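Local coordinates for protein orotidine 5'-phosphate decarboxylase (Pyrococcus horikoshii, PDB 2CZE) that probably catalyses the decarboxylation of orotidine 5'-monophosphate to uridine 5'-monophosphate, the last step of de novo UMP synthesis, as a homodimeric TIM barrel, at residues P162-Q167 against D180-G185. Numbering follows the deposited sequence.
With U5P (uridine-5'-monophosphate), chain C.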
# COMPACT_ATOMS: atom_id res chain seq x y z
N PRO A 162 15.48 -6.69 1.52
CA PRO A 162 15.47 -6.18 0.15
C PRO A 162 16.55 -5.09 0.13
O PRO A 162 17.11 -4.76 1.17
CB PRO A 162 14.06 -5.63 -0.01
CG PRO A 162 13.77 -5.09 1.37
CD PRO A 162 14.33 -6.17 2.29
N GLY A 163 16.84 -4.53 -1.04
CA GLY A 163 17.87 -3.51 -1.13
C GLY A 163 19.23 -4.09 -1.49
O GLY A 163 20.26 -3.45 -1.29
N ILE A 164 19.22 -5.31 -2.02
CA ILE A 164 20.44 -6.00 -2.43
C ILE A 164 20.66 -5.81 -3.94
O ILE A 164 19.77 -6.09 -4.73
CB ILE A 164 20.34 -7.50 -2.13
CG1 ILE A 164 20.03 -7.72 -0.64
CG2 ILE A 164 21.64 -8.21 -2.53
CD1 ILE A 164 21.09 -7.19 0.31
N GLY A 165 21.84 -5.34 -4.33
CA GLY A 165 22.12 -5.15 -5.74
C GLY A 165 21.92 -3.72 -6.19
O GLY A 165 22.75 -2.85 -5.94
N ALA A 166 20.80 -3.46 -6.86
CA ALA A 166 20.50 -2.13 -7.36
C ALA A 166 20.62 -1.04 -6.29
O ALA A 166 21.22 0.01 -6.51
CB ALA A 166 19.07 -2.11 -7.96
N GLN A 167 20.04 -1.26 -5.12
CA GLN A 167 20.11 -0.24 -4.08
C GLN A 167 21.46 -0.15 -3.36
O GLN A 167 21.65 0.70 -2.48
CB GLN A 167 18.98 -0.44 -3.06
CG GLN A 167 17.61 -0.26 -3.69
CD GLN A 167 16.50 -0.57 -2.72
OE1 GLN A 167 16.41 0.05 -1.65
NE2 GLN A 167 15.66 -1.54 -3.07
N ASP A 180 17.56 -14.04 6.73
CA ASP A 180 17.24 -15.41 6.36
C ASP A 180 16.95 -15.48 4.87
O ASP A 180 17.17 -16.52 4.22
CB ASP A 180 16.02 -15.91 7.13
CG ASP A 180 16.29 -15.98 8.61
OD1 ASP A 180 15.73 -15.16 9.36
OD2 ASP A 180 17.08 -16.86 9.00
N TYR A 181 16.44 -14.39 4.33
CA TYR A 181 16.14 -14.31 2.90
C TYR A 181 16.71 -13.02 2.33
O TYR A 181 16.67 -11.97 2.98
CB TYR A 181 14.64 -14.35 2.64
CG TYR A 181 14.01 -15.66 2.99
CD1 TYR A 181 13.51 -15.90 4.27
CD2 TYR A 181 13.91 -16.68 2.05
CE1 TYR A 181 12.94 -17.10 4.60
CE2 TYR A 181 13.33 -17.90 2.38
CZ TYR A 181 12.85 -18.10 3.65
OH TYR A 181 12.29 -19.32 3.98
N ILE A 182 17.23 -13.13 1.11
CA ILE A 182 17.84 -12.03 0.37
C ILE A 182 16.95 -11.70 -0.83
O ILE A 182 16.85 -12.46 -1.78
CB ILE A 182 19.26 -12.45 -0.11
CG1 ILE A 182 20.14 -12.77 1.10
CG2 ILE A 182 19.90 -11.35 -0.95
CD1 ILE A 182 20.36 -11.56 2.03
N ILE A 183 16.27 -10.56 -0.77
CA ILE A 183 15.38 -10.16 -1.85
C ILE A 183 16.18 -9.44 -2.93
O ILE A 183 16.92 -8.50 -2.65
CB ILE A 183 14.27 -9.25 -1.31
CG1 ILE A 183 13.42 -10.03 -0.30
CG2 ILE A 183 13.41 -8.74 -2.46
CD1 ILE A 183 12.50 -9.15 0.54
N VAL A 184 16.03 -9.89 -4.17
CA VAL A 184 16.76 -9.29 -5.27
C VAL A 184 15.85 -9.09 -6.45
O VAL A 184 15.21 -10.04 -6.91
CB VAL A 184 17.96 -10.17 -5.72
CG1 VAL A 184 18.71 -9.48 -6.86
CG2 VAL A 184 18.92 -10.40 -4.54
N GLY A 185 15.78 -7.86 -6.93
CA GLY A 185 14.94 -7.53 -8.06
C GLY A 185 15.74 -7.18 -9.31
O GLY A 185 16.18 -8.07 -10.03
N1 U5P C . 11.17 -3.34 -1.16
C2 U5P C . 12.37 -2.63 -1.01
N3 U5P C . 12.69 -2.06 0.22
C4 U5P C . 11.82 -2.19 1.31
C5 U5P C . 10.62 -2.89 1.17
C6 U5P C . 10.30 -3.45 -0.06
O2 U5P C . 13.15 -2.49 -1.96
O4 U5P C . 12.13 -1.70 2.40
C1' U5P C . 10.84 -4.04 -2.42
C2' U5P C . 10.89 -3.12 -3.65
O2' U5P C . 9.60 -2.54 -3.84
C3' U5P C . 11.13 -4.15 -4.75
C4' U5P C . 12.13 -5.09 -4.06
O3' U5P C . 9.93 -4.86 -5.08
O4' U5P C . 11.82 -5.06 -2.66
C5' U5P C . 13.56 -4.57 -4.26
O5' U5P C . 13.88 -4.66 -5.65
P U5P C . 15.30 -4.20 -6.26
O1P U5P C . 15.17 -3.98 -7.72
O2P U5P C . 16.35 -5.36 -5.88
O3P U5P C . 15.75 -2.88 -5.47
O HOH W 1 16.55 -5.90 -3.34
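Ile164 packs on strand 181-184 from the loop 162-167, crossing Ile182 and Val184 at about a right angle. Ile164 CG1 meets Ile182 CG2 at 3.6 Å. Ile164 CG1 lies beside the backbone N (chi1 -56°). Ile164 CG2, anti to the backbone N, lies 4.0 Å from Val184 CG2 and also reaches Ile182 CG2. Pro162 runs alongside Ile183, with Pro162 CB 3.9 Å from Ile183 CB. Pro162 sits between Ile183 and the base; Pro162 CG lies over the face of the uracil, 3.4 Å from U5P N3.

No direct hydrogen bond joins the two segments; water 1 bridges them instead. Water 1 accepts from Ile164 N and lies 2.7 Å from Ile183 O. Water 1 is also 2.6 Å from U5P O2P.

The bound UMP gives a second bridge. Gly185 N donates to U5P O2P (2.8 Å, 146°) from the N-cap position of the next helix. Gln167 NE2 bonds to both ends of the nucleotide: to U5P O3P, nearly straight at 173°, and to U5P O2 of the uracil. Ser109 OG bonds Gln167 OE1, which would fix the rotation of the amide.

This is the phosphate-binding end of a TIM barrel, where loops after the last two strands grip the phosphate. Arg186 N also bonds the nucleotide, as do Asp62 and Thr66 of the second subunit. Ile164 and Ile182 pack against helix 171-177, which covers the outside of the strand here. Ile183 faces inward, toward Lys29 and strands 2-5 and 158-161.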